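Phosphoribosylformylglycinamidine synthase 2 (Thermus thermophilus, PDB 3VIU) belongs to the PurM-like (AIR synthase related) family and binds ADP and magnesium in a single chain built of two homologous halves. Local coordinates at residues A[81-85]-A[105-110]; A[116-120]-A[153-157]; A[121-126]-A[171-175]. The contacts are given in a common frame with arbitrary orientation. Numbering follows the deposited sequence.

Contact 1: A[81-85]-A[105-110]. With ADP (adenosine-5'-diphosphate), chain B.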
ATOM      1  N   ALA A  81      -6.583   7.346  -9.200  1.00 11.68           N
ATOM      2  CA  ALA A  81      -5.272   7.693  -8.697  1.00 12.14           C
ATOM      3  C   ALA A  81      -5.072   6.890  -7.424  1.00 12.92           C
ATOM      4  O   ALA A  81      -6.018   6.661  -6.673  1.00 14.97           O
ATOM      5  CB  ALA A  81      -5.200   9.180  -8.389  1.00 11.48           C
ATOM      6  N   PHE A  82      -3.850   6.435  -7.188  1.00 12.59           N
ATOM      7  CA  PHE A  82      -3.572   5.703  -5.970  1.00 13.39           C
ATOM      8  C   PHE A  82      -2.090   5.683  -5.669  1.00 14.73           C
ATOM      9  O   PHE A  82      -1.258   5.963  -6.529  1.00 13.09           O
ATOM     10  CB  PHE A  82      -4.138   4.276  -6.031  1.00 11.06           C
ATOM     11  CG  PHE A  82      -3.522   3.405  -7.094  1.00 12.81           C
ATOM     12  CD1 PHE A  82      -3.798   3.617  -8.439  1.00 12.62           C
ATOM     13  CD2 PHE A  82      -2.697   2.345  -6.744  1.00 11.24           C
ATOM     14  CE1 PHE A  82      -3.261   2.779  -9.419  1.00 13.87           C
ATOM     15  CE2 PHE A  82      -2.158   1.501  -7.717  1.00 12.02           C
ATOM     16  CZ  PHE A  82      -2.440   1.720  -9.054  1.00 12.32           C
ATOM     17  N   LYS A  83      -1.773   5.360  -4.424  1.00 16.82           N
ATOM     18  CA  LYS A  83      -0.396   5.315  -3.975  1.00 19.77           C
ATOM     19  C   LYS A  83      -0.361   4.804  -2.543  1.00 20.90           C
ATOM     20  O   LYS A  83      -1.371   4.834  -1.834  1.00 21.39           O
ATOM     21  CB  LYS A  83       0.205   6.718  -4.031  1.00 19.60           C
ATOM     22  CG  LYS A  83       1.643   6.797  -3.586  1.00 21.77           C
ATOM     23  CD  LYS A  83       2.022   8.241  -3.338  1.00 23.70           C
ATOM     24  CE  LYS A  83       3.361   8.350  -2.654  1.00 26.10           C
ATOM     25  NZ  LYS A  83       3.587   9.749  -2.218  1.00 27.39           N
ATOM     26  N   ILE A  84       0.806   4.332  -2.126  1.00 20.35           N
ATOM     27  CA  ILE A  84       0.980   3.832  -0.773  1.00 20.70           C
ATOM     28  C   ILE A  84       2.175   4.562  -0.166  1.00 20.88           C
ATOM     29  O   ILE A  84       3.174   4.809  -0.843  1.00 22.34           O
ATOM     30  CB  ILE A  84       1.188   2.293  -0.773  1.00 19.80           C
ATOM     31  CG1 ILE A  84       1.138   1.755   0.655  1.00 19.52           C
ATOM     32  CG2 ILE A  84       2.506   1.936  -1.434  1.00 21.49           C
ATOM     33  CD1 ILE A  84       1.192   0.244   0.724  1.00 20.68           C
ATOM     34  N   GLU A  85       2.046   4.934   1.102  1.00 21.07           N
ATOM     35  CA  GLU A  85       3.078   5.666   1.838  1.00 21.74           C
ATOM     36  C   GLU A  85       3.353   4.909   3.121  1.00 19.62           C
ATOM     37  O   GLU A  85       2.663   3.953   3.439  1.00 22.06           O
ATOM     38  CB  GLU A  85       2.568   7.063   2.237  1.00 24.61           C
ATOM     39  CG  GLU A  85       3.010   8.267   1.410  1.00 29.78           C
ATOM     40  CD  GLU A  85       2.517   9.586   2.033  1.00 35.17           C
ATOM     41  OE1 GLU A  85       2.790  10.676   1.477  1.00 36.67           O
ATOM     42  OE2 GLU A  85       1.852   9.530   3.095  1.00 36.57           O
ATOM     43  N   GLY A 105      -1.786  12.446   5.250  1.00 14.29           N
ATOM     44  CA  GLY A 105      -0.827  12.654   4.181  1.00 13.56           C
ATOM     45  C   GLY A 105      -1.148  11.921   2.885  1.00 16.29           C
ATOM     46  O   GLY A 105      -1.130  12.525   1.807  1.00 16.33           O
ATOM     47  N   ILE A 106      -1.440  10.625   2.972  1.00 14.88           N
ATOM     48  CA  ILE A 106      -1.751   9.849   1.774  1.00 14.77           C
ATOM     49  C   ILE A 106      -2.980  10.441   1.074  1.00 15.08           C
ATOM     50  O   ILE A 106      -3.054  10.482  -0.156  1.00 14.57           O
ATOM     51  CB  ILE A 106      -1.997   8.339   2.126  1.00 15.10           C
ATOM     52  CG1 ILE A 106      -1.971   7.493   0.859  1.00 16.45           C
ATOM     53  CG2 ILE A 106      -3.338   8.150   2.818  1.00 13.43           C
ATOM     54  CD1 ILE A 106      -0.613   7.410   0.221  1.00 21.43           C
ATOM     55  N   LEU A 107      -3.931  10.919   1.869  1.00 16.09           N
ATOM     56  CA  LEU A 107      -5.159  11.515   1.350  1.00 18.32           C
ATOM     57  C   LEU A 107      -4.862  12.762   0.525  1.00 19.55           C
ATOM     58  O   LEU A 107      -5.475  12.987  -0.524  1.00 18.45           O
ATOM     59  CB  LEU A 107      -6.084  11.885   2.509  1.00 19.90           C
ATOM     60  CG  LEU A 107      -7.368  11.096   2.772  1.00 22.29           C
ATOM     61  CD1 LEU A 107      -7.249   9.665   2.293  1.00 22.44           C
ATOM     62  CD2 LEU A 107      -7.667  11.163   4.276  1.00 20.34           C
ATOM     63  N   ARG A 108      -3.925  13.573   1.008  1.00 19.63           N
ATOM     64  CA  ARG A 108      -3.555  14.795   0.316  1.00 21.20           C
ATOM     65  C   ARG A 108      -2.839  14.518  -1.006  1.00 22.40           C
ATOM     66  O   ARG A 108      -3.035  15.246  -1.977  1.00 21.79           O
ATOM     67  CB  ARG A 108      -2.695  15.680   1.228  1.00 20.39           C
ATOM     68  CG  ARG A 108      -3.489  16.305   2.375  1.00 20.68           C
ATOM     69  CD  ARG A 108      -2.702  17.406   3.063  1.00 23.88           C
ATOM     70  NE  ARG A 108      -1.621  16.888   3.888  1.00 25.90           N
ATOM     71  CZ  ARG A 108      -1.795  16.323   5.081  1.00 26.72           C
ATOM     72  NH1 ARG A 108      -0.744  15.879   5.759  1.00 25.32           N
ATOM     73  NH2 ARG A 108      -3.015  16.214   5.599  1.00 25.65           N
ATOM     74  N   ASP A 109      -2.025  13.463  -1.049  1.00 22.72           N
ATOM     75  CA  ASP A 109      -1.324  13.112  -2.282  1.00 24.71           C
ATOM     76  C   ASP A 109      -2.327  12.753  -3.371  1.00 23.46           C
ATOM     77  O   ASP A 109      -2.146  13.099  -4.534  1.00 23.77           O
ATOM     78  CB  ASP A 109      -0.394  11.914  -2.077  1.00 27.69           C
ATOM     79  CG  ASP A 109       0.847  12.262  -1.291  1.00 29.65           C
ATOM     80  OD1 ASP A 109       1.414  13.351  -1.520  1.00 32.98           O
ATOM     81  OD2 ASP A 109       1.268  11.436  -0.457  1.00 30.93           O
ATOM     82  N   ILE A 110      -3.377  12.039  -2.986  1.00 22.38           N
ATOM     83  CA  ILE A 110      -4.407  11.624  -3.923  1.00 20.80           C
ATOM     84  C   ILE A 110      -5.248  12.825  -4.352  1.00 21.18           C
ATOM     85  O   ILE A 110      -5.623  12.942  -5.516  1.00 20.92           O
ATOM     86  CB  ILE A 110      -5.309  10.557  -3.283  1.00 21.91           C
ATOM     87  CG1 ILE A 110      -4.462   9.339  -2.883  1.00 21.42           C
ATOM     88  CG2 ILE A 110      -6.450  10.200  -4.216  1.00 20.17           C
ATOM     89  CD1 ILE A 110      -3.541   8.838  -3.960  1.00 19.38           C
TER
HETATM   90  PB  ADP B 800       5.427  12.358  -0.898  1.00 74.65           P
HETATM   91  O1B ADP B 800       6.564  12.807  -0.046  1.00 75.79           O
HETATM   92  O2B ADP B 800       4.609  11.204  -0.128  1.00 74.08           O
HETATM   93  O3B ADP B 800       4.430  13.684  -1.204  1.00 74.54           O
HETATM   94  PA  ADP B 800       7.507  11.198  -2.229  1.00 68.93           P
HETATM   95  O1A ADP B 800       8.466  12.306  -2.490  1.00 68.84           O
HETATM   96  O2A ADP B 800       7.801  10.587  -0.757  1.00 68.99           O
HETATM   97  O3A ADP B 800       5.970  11.768  -2.328  1.00 71.48           O
HETATM   98  O5' ADP B 800       7.673   9.980  -3.305  1.00 64.03           O
HETATM   99  C5' ADP B 800       8.618  10.362  -4.324  1.00 57.25           C
HETATM  100  C4' ADP B 800       8.141  10.004  -5.762  1.00 52.52           C
HETATM  101  O4' ADP B 800       8.785   8.777  -6.237  1.00 50.76           O
HETATM  102  C3' ADP B 800       6.618   9.748  -5.888  1.00 50.00           C
HETATM  103  O3' ADP B 800       6.165  10.174  -7.181  1.00 48.00           O
HETATM  104  C2' ADP B 800       6.497   8.238  -5.687  1.00 48.84           C
HETATM  105  O2' ADP B 800       5.309   7.704  -6.276  1.00 46.83           O
HETATM  106  C1' ADP B 800       7.784   7.702  -6.319  1.00 49.10           C
HETATM  107  N9  ADP B 800       8.261   6.492  -5.636  1.00 48.44           N
HETATM  108  C8  ADP B 800       8.900   6.438  -4.429  1.00 47.66           C
HETATM  109  N7  ADP B 800       9.186   5.207  -4.118  1.00 47.23           N
HETATM  110  C5  ADP B 800       8.752   4.387  -5.098  1.00 46.31           C
HETATM  111  C6  ADP B 800       8.777   2.985  -5.319  1.00 45.84           C
HETATM  112  N6  ADP B 800       9.351   2.138  -4.389  1.00 45.15           N
HETATM  113  N1  ADP B 800       8.229   2.497  -6.454  1.00 45.24           N
HETATM  114  C2  ADP B 800       7.666   3.302  -7.368  1.00 44.61           C
HETATM  115  N3  ADP B 800       7.624   4.625  -7.198  1.00 44.46           N
HETATM  116  C4  ADP B 800       8.147   5.202  -6.094  1.00 46.63           C

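Contact 2: A[116-120]-A[153-157]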
ATOM      1  N   ARG A 116     -10.934  12.422  -6.017  1.00 21.85           N
ATOM      2  CA  ARG A 116     -11.626  12.371  -4.744  1.00 20.84           C
ATOM      3  C   ARG A 116     -11.386  11.003  -4.111  1.00 19.95           C
ATOM      4  O   ARG A 116     -11.699   9.970  -4.703  1.00 20.88           O
ATOM      5  CB  ARG A 116     -13.120  12.597  -4.957  1.00 19.53           C
ATOM      6  CG  ARG A 116     -13.962  12.390  -3.724  1.00 19.33           C
ATOM      7  CD  ARG A 116     -15.437  12.566  -4.055  1.00 20.31           C
ATOM      8  NE  ARG A 116     -15.767  13.958  -4.343  1.00 20.49           N
ATOM      9  CZ  ARG A 116     -15.964  14.882  -3.408  1.00 21.16           C
ATOM     10  NH1 ARG A 116     -15.871  14.561  -2.122  1.00 19.40           N
ATOM     11  NH2 ARG A 116     -16.249  16.130  -3.757  1.00 18.76           N
ATOM     12  N   PRO A 117     -10.801  10.981  -2.907  1.00 17.74           N
ATOM     13  CA  PRO A 117     -10.513   9.738  -2.181  1.00 17.14           C
ATOM     14  C   PRO A 117     -11.761   8.869  -2.007  1.00 15.97           C
ATOM     15  O   PRO A 117     -12.753   9.321  -1.451  1.00 16.33           O
ATOM     16  CB  PRO A 117      -9.982  10.244  -0.846  1.00 16.35           C
ATOM     17  CG  PRO A 117      -9.273  11.503  -1.239  1.00 16.06           C
ATOM     18  CD  PRO A 117     -10.255  12.145  -2.188  1.00 17.16           C
ATOM     19  N   ILE A 118     -11.708   7.625  -2.472  1.00 14.45           N
ATOM     20  CA  ILE A 118     -12.860   6.744  -2.346  1.00 15.62           C
ATOM     21  C   ILE A 118     -12.556   5.569  -1.448  1.00 16.27           C
ATOM     22  O   ILE A 118     -13.462   4.828  -1.057  1.00 16.76           O
ATOM     23  CB  ILE A 118     -13.343   6.193  -3.727  1.00 15.23           C
ATOM     24  CG1 ILE A 118     -12.243   5.345  -4.379  1.00 15.04           C
ATOM     25  CG2 ILE A 118     -13.756   7.346  -4.628  1.00 14.37           C
ATOM     26  CD1 ILE A 118     -12.614   4.779  -5.752  1.00 12.34           C
ATOM     27  N   ALA A 119     -11.283   5.389  -1.116  1.00 15.95           N
ATOM     28  CA  ALA A 119     -10.922   4.281  -0.254  1.00 14.98           C
ATOM     29  C   ALA A 119      -9.515   4.341   0.327  1.00 15.81           C
ATOM     30  O   ALA A 119      -8.600   4.924  -0.261  1.00 14.19           O
ATOM     31  CB  ALA A 119     -11.111   2.980  -1.003  1.00 13.55           C
ATOM     32  N   LEU A 120      -9.371   3.724   1.498  1.00 16.99           N
ATOM     33  CA  LEU A 120      -8.099   3.616   2.206  1.00 17.68           C
ATOM     34  C   LEU A 120      -7.853   2.148   2.539  1.00 17.61           C
ATOM     35  O   LEU A 120      -8.789   1.411   2.837  1.00 19.03           O
ATOM     36  CB  LEU A 120      -8.120   4.424   3.509  1.00 17.00           C
ATOM     37  CG  LEU A 120      -7.968   5.944   3.385  1.00 17.45           C
ATOM     38  CD1 LEU A 120      -8.349   6.614   4.692  1.00 16.99           C
ATOM     39  CD2 LEU A 120      -6.541   6.275   2.992  1.00 15.91           C
ATOM     40  N   GLY A 153     -14.588  11.188   6.179  1.00 15.44           N
ATOM     41  CA  GLY A 153     -15.540  10.587   5.257  1.00 14.92           C
ATOM     42  C   GLY A 153     -15.007   9.605   4.231  1.00 16.10           C
ATOM     43  O   GLY A 153     -15.667   9.350   3.227  1.00 18.39           O
ATOM     44  N   VAL A 154     -13.815   9.064   4.458  1.00 14.68           N
ATOM     45  CA  VAL A 154     -13.240   8.097   3.536  1.00 14.67           C
ATOM     46  C   VAL A 154     -13.097   6.776   4.275  1.00 15.67           C
ATOM     47  O   VAL A 154     -12.401   6.692   5.285  1.00 17.71           O
ATOM     48  CB  VAL A 154     -11.865   8.551   3.025  1.00 13.48           C
ATOM     49  CG1 VAL A 154     -11.290   7.507   2.085  1.00 11.72           C
ATOM     50  CG2 VAL A 154     -12.000   9.891   2.306  1.00 15.40           C
ATOM     51  N   PRO A 155     -13.760   5.724   3.782  1.00 15.98           N
ATOM     52  CA  PRO A 155     -13.688   4.419   4.432  1.00 16.18           C
ATOM     53  C   PRO A 155     -12.391   3.684   4.188  1.00 19.08           C
ATOM     54  O   PRO A 155     -11.743   3.852   3.153  1.00 21.19           O
ATOM     55  CB  PRO A 155     -14.854   3.668   3.815  1.00 15.22           C
ATOM     56  CG  PRO A 155     -14.801   4.149   2.395  1.00 14.77           C
ATOM     57  CD  PRO A 155     -14.596   5.652   2.567  1.00 16.18           C
ATOM     58  N   THR A 156     -12.017   2.873   5.164  1.00 19.91           N
ATOM     59  CA  THR A 156     -10.848   2.031   5.043  1.00 22.39           C
ATOM     60  C   THR A 156     -11.524   0.721   4.662  1.00 22.75           C
ATOM     61  O   THR A 156     -12.179   0.091   5.485  1.00 23.13           O
ATOM     62  CB  THR A 156     -10.114   1.928   6.381  1.00 21.17           C
ATOM     63  OG1 THR A 156      -9.478   3.181   6.648  1.00 21.49           O
ATOM     64  CG2 THR A 156      -9.062   0.836   6.340  1.00 24.91           C
ATOM     65  N   VAL A 157     -11.390   0.339   3.397  1.00 23.93           N
ATOM     66  CA  VAL A 157     -12.046  -0.856   2.872  1.00 24.89           C
ATOM     67  C   VAL A 157     -11.327  -2.190   3.030  1.00 25.65           C
ATOM     68  O   VAL A 157     -11.867  -3.240   2.671  1.00 25.22           O
ATOM     69  CB  VAL A 157     -12.355  -0.674   1.382  1.00 24.92           C
ATOM     70  CG1 VAL A 157     -13.265   0.531   1.191  1.00 25.38           C
ATOM     71  CG2 VAL A 157     -11.054  -0.506   0.606  1.00 22.15           C
TER

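Contact 3: A[121-126]-A[171-175]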
ATOM      1  N   LEU A 121      -6.601   1.722   2.449  1.00 18.54           N
ATOM      2  CA  LEU A 121      -6.227   0.357   2.798  1.00 19.81           C
ATOM      3  C   LEU A 121      -4.989   0.481   3.674  1.00 20.49           C
ATOM      4  O   LEU A 121      -4.087   1.259   3.371  1.00 20.81           O
ATOM      5  CB  LEU A 121      -5.910  -0.489   1.557  1.00 19.89           C
ATOM      6  CG  LEU A 121      -7.041  -0.829   0.576  1.00 21.95           C
ATOM      7  CD1 LEU A 121      -7.275   0.349  -0.364  1.00 18.21           C
ATOM      8  CD2 LEU A 121      -6.671  -2.076  -0.235  1.00 18.54           C
ATOM      9  N   ASP A 122      -4.953  -0.266   4.771  1.00 21.38           N
ATOM     10  CA  ASP A 122      -3.813  -0.208   5.675  1.00 23.82           C
ATOM     11  C   ASP A 122      -2.968  -1.481   5.625  1.00 22.25           C
ATOM     12  O   ASP A 122      -3.493  -2.586   5.522  1.00 23.77           O
ATOM     13  CB  ASP A 122      -4.293   0.048   7.106  1.00 27.87           C
ATOM     14  CG  ASP A 122      -5.344  -0.948   7.556  1.00 35.17           C
ATOM     15  OD1 ASP A 122      -6.417  -1.005   6.918  1.00 39.47           O
ATOM     16  OD2 ASP A 122      -5.103  -1.674   8.547  1.00 38.00           O
ATOM     17  N   SER A 123      -1.654  -1.312   5.687  1.00 19.81           N
ATOM     18  CA  SER A 123      -0.737  -2.437   5.661  1.00 17.51           C
ATOM     19  C   SER A 123       0.053  -2.344   6.963  1.00 16.97           C
ATOM     20  O   SER A 123       0.917  -1.473   7.121  1.00 17.20           O
ATOM     21  CB  SER A 123       0.185  -2.326   4.445  1.00 18.40           C
ATOM     22  OG  SER A 123       0.659  -3.602   4.050  1.00 21.13           O
ATOM     23  N   LEU A 124      -0.247  -3.247   7.895  1.00 15.08           N
ATOM     24  CA  LEU A 124       0.379  -3.229   9.216  1.00 12.98           C
ATOM     25  C   LEU A 124       1.234  -4.439   9.614  1.00 12.77           C
ATOM     26  O   LEU A 124       0.898  -5.593   9.338  1.00 11.21           O
ATOM     27  CB  LEU A 124      -0.711  -3.015  10.273  1.00 10.97           C
ATOM     28  CG  LEU A 124      -1.750  -1.934   9.961  1.00 10.98           C
ATOM     29  CD1 LEU A 124      -2.785  -1.872  11.069  1.00 11.88           C
ATOM     30  CD2 LEU A 124      -1.056  -0.582   9.808  1.00 12.63           C
ATOM     31  N   ARG A 125       2.332  -4.142  10.300  1.00 13.47           N
ATOM     32  CA  ARG A 125       3.276  -5.146  10.775  1.00 13.96           C
ATOM     33  C   ARG A 125       3.708  -4.814  12.200  1.00 13.80           C
ATOM     34  O   ARG A 125       4.259  -3.750  12.449  1.00 15.00           O
ATOM     35  CB  ARG A 125       4.508  -5.185   9.864  1.00 12.38           C
ATOM     36  CG  ARG A 125       4.197  -5.548   8.414  1.00 10.78           C
ATOM     37  CD  ARG A 125       3.690  -6.983   8.307  1.00 11.02           C
ATOM     38  NE  ARG A 125       3.516  -7.394   6.921  1.00  7.90           N
ATOM     39  CZ  ARG A 125       2.417  -7.194   6.203  1.00  7.08           C
ATOM     40  NH1 ARG A 125       2.385  -7.608   4.949  1.00  5.64           N
ATOM     41  NH2 ARG A 125       1.348  -6.603   6.732  1.00  4.28           N
ATOM     42  N   PHE A 126       3.446  -5.734  13.127  1.00 16.39           N
ATOM     43  CA  PHE A 126       3.815  -5.580  14.533  1.00 15.05           C
ATOM     44  C   PHE A 126       4.445  -6.895  15.001  1.00 15.55           C
ATOM     45  O   PHE A 126       4.378  -7.908  14.294  1.00 14.59           O
ATOM     46  CB  PHE A 126       2.574  -5.304  15.385  1.00 15.09           C
ATOM     47  CG  PHE A 126       1.809  -4.092  14.973  1.00 15.95           C
ATOM     48  CD1 PHE A 126       2.389  -2.834  15.038  1.00 16.72           C
ATOM     49  CD2 PHE A 126       0.493  -4.205  14.536  1.00 15.78           C
ATOM     50  CE1 PHE A 126       1.666  -1.692  14.675  1.00 18.13           C
ATOM     51  CE2 PHE A 126      -0.239  -3.077  14.170  1.00 18.14           C
ATOM     52  CZ  PHE A 126       0.349  -1.814  14.240  1.00 17.29           C
ATOM     53  N   PRO A 171       8.013  -1.425  14.053  1.00 15.05           N
ATOM     54  CA  PRO A 171       6.728  -1.779  13.457  1.00 15.02           C
ATOM     55  C   PRO A 171       6.547  -1.038  12.130  1.00 15.34           C
ATOM     56  O   PRO A 171       7.273  -0.081  11.833  1.00 16.07           O
ATOM     57  CB  PRO A 171       5.728  -1.341  14.525  1.00 14.61           C
ATOM     58  CG  PRO A 171       6.393  -0.140  15.116  1.00 12.64           C
ATOM     59  CD  PRO A 171       7.822  -0.606  15.263  1.00 14.64           C
ATOM     60  N   LEU A 172       5.592  -1.481  11.326  1.00 12.89           N
ATOM     61  CA  LEU A 172       5.351  -0.825  10.056  1.00 12.02           C
ATOM     62  C   LEU A 172       3.909  -0.383   9.931  1.00 11.69           C
ATOM     63  O   LEU A 172       2.987  -1.102  10.312  1.00 12.76           O
ATOM     64  CB  LEU A 172       5.686  -1.755   8.888  1.00 12.45           C
ATOM     65  CG  LEU A 172       7.122  -2.246   8.694  1.00 11.45           C
ATOM     66  CD1 LEU A 172       7.187  -3.047   7.409  1.00 10.62           C
ATOM     67  CD2 LEU A 172       8.090  -1.074   8.634  1.00 14.09           C
ATOM     68  N   VAL A 173       3.723   0.814   9.400  1.00 11.21           N
ATOM     69  CA  VAL A 173       2.394   1.347   9.180  1.00 11.36           C
ATOM     70  C   VAL A 173       2.396   2.052   7.832  1.00 13.43           C
ATOM     71  O   VAL A 173       2.954   3.143   7.686  1.00 13.69           O
ATOM     72  CB  VAL A 173       1.986   2.346  10.275  1.00 10.76           C
ATOM     73  CG1 VAL A 173       0.561   2.819  10.028  1.00  7.19           C
ATOM     74  CG2 VAL A 173       2.117   1.695  11.648  1.00  7.87           C
ATOM     75  N   ASN A 174       1.800   1.404   6.840  1.00 14.01           N
ATOM     76  CA  ASN A 174       1.713   1.968   5.497  1.00 15.56           C
ATOM     77  C   ASN A 174       0.239   2.170   5.158  1.00 16.87           C
ATOM     78  O   ASN A 174      -0.605   1.327   5.481  1.00 18.03           O
ATOM     79  CB  ASN A 174       2.348   1.020   4.477  1.00 15.88           C
ATOM     80  CG  ASN A 174       3.870   1.051   4.508  1.00 19.62           C
ATOM     81  OD1 ASN A 174       4.488   1.105   5.579  1.00 20.66           O
ATOM     82  ND2 ASN A 174       4.484   0.996   3.328  1.00 17.35           N
ATOM     83  N   ALA A 175      -0.080   3.286   4.521  1.00 16.20           N
ATOM     84  CA  ALA A 175      -1.463   3.545   4.153  1.00 17.41           C
ATOM     85  C   ALA A 175      -1.581   3.755   2.653  1.00 18.85           C
ATOM     86  O   ALA A 175      -0.826   4.522   2.051  1.00 20.97           O
ATOM     87  CB  ALA A 175      -1.991   4.761   4.899  1.00 16.14           C
TER

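Contact 1: A[81-85]-A[105-110]
Strand 81-85 and helix segment 105-110 run nearly antiparallel, their axes 150° apart and 8.5 Å at closest, so one turn and a half of helix lies along one face of the sheet, running back against the strand. This is alpha/beta layer packing in a PurM N-terminal-like domain. A81, K83 and E85 turn their CA-to-CB bonds toward the helix, while F82 and I84 point to the other face, where V544 and M540 of strand 538-548 cover them. Two branched isoleucines fill the space over the strand backbone: I110 covers the A81 end, with I110 CD1 3.7 Å from F82 CA, and I106 the strand beside K83 and E85, with I106 CD1 3.4 Å from K83 O. The small A81 lets I110 sit close. Beyond I106 the contact turns polar, where K83, E85 and D109 line the ADP pocket. The long, extended K83 reaches the phosphates, NZ donating hydrogen bonds to ADP O2B at 2.7 Å and O3A at 3.1 Å. The same amine offsets the crowded acids: its salt bridge to E85 is long (K83 NZ to E85 OE1, 3.9 Å), and that to D109 is a weak hydrogen bond from K83 NZ to D109 OD2, 3.4 Å.

Contact 2: A[116-120]-A[153-157]
L120 and V154 bury the most surface in this contact, which closes a beta-alpha-beta crossover: strand 116-126 leads into helix 132-152, and the chain returns through 153-157 as the parallel neighbour strand 156-163. L120 forms the parallel bridge with T156, their CA atoms 4.3 Å apart. Its backbone binds on both sides of that residue: L120 N donates to P155 O at 2.9 Å, and V157 N donates to L120 O, also at 2.9 Å. P155 has no amide hydrogen to give, but its carbonyl serves as acceptor just where the pairing begins. The L120 side chain, on the same face as T156, has CG 3.9 Å from V154 CG1 and continues into V103, I106 and L107 of helix 95-112, a place suited to a large aliphatic residue. V154 comes directly after G153, whose positive phi ends the helical run, and points its compact branched side chain toward strand 116-120. One methyl, CG1, packs by L120 and the A119 backbone; the other, CG2, meets P117. I118 and A119 form a classic beta bulge opposite L178 of strand 172-182. The small A119 then fits against the returning strand, its CB 3.8 Å from V157 CG2.

Contact 3: A[121-126]-A[171-175]
P171 enters the pairing just ahead of strand 172-175, where a residue without an amide hydrogen costs no bond to strand 121-126; its ring lies beside F126, with P171 CB 3.7 Å from F126 CD1. L172 takes up regular pairing with R125: L172 N donates to R125 O at 2.9 Å and R125 N to L172 O at 3.1 Å. Their CB atoms are 3.8 Å apart, but the arginine then leads away, its NH1 forming a salt bridge with D160 of strand 156-163 and its NH2 donating to L124 O at 2.8 Å. The buried charge of R125 is thus met by D160. V173 belongs to the other face, in a non-hydrogen-bonded pair with L124, where its branched side chain gives CG1 a contact of 3.8 Å to L124 CD2. These antiparallel strands, 169° apart in direction and 4.8 Å between axes, are neighbours in the interior of the mixed sheet of the PurM N-terminal-like domain. N174 pairs with S123, whose small side chain fits this covered face, beside M540 of strand 538-548; S123 N donates to N174 O at 2.8 Å and N174 N to S123 O at 3.0 Å. A175, whose side chain is a single methyl, forms a non-hydrogen-bonded pair with D122 on the V173 face and brings its CA 3.6 Å from L121 O.

How the contacts relate
All three contacts reach one six-stranded mixed sheet of one domain. Across it strand 78-86 borders 172-182, which borders 116-126, which borders 156-163. Contact 1 comes first along the chain and closes before the others open; contacts 2 and 3 share strand 116-126 and their segments alternate. The contact centres lie about 11 Å (1-2), 15 Å (1-3) and 16 Å (2-3) apart. Helix 95-112 packs on L120 of contact 2, L107 CD1 being 3.5 Å from L120 CD2, and a probable hydrogen bond of 3.0 Å from A175 N to E85 O joins contacts 3 and 1. Strand 78-86, carrying K83 and E85 of the ADP pocket, is therefore an inner strand, bonded directly to 172-182.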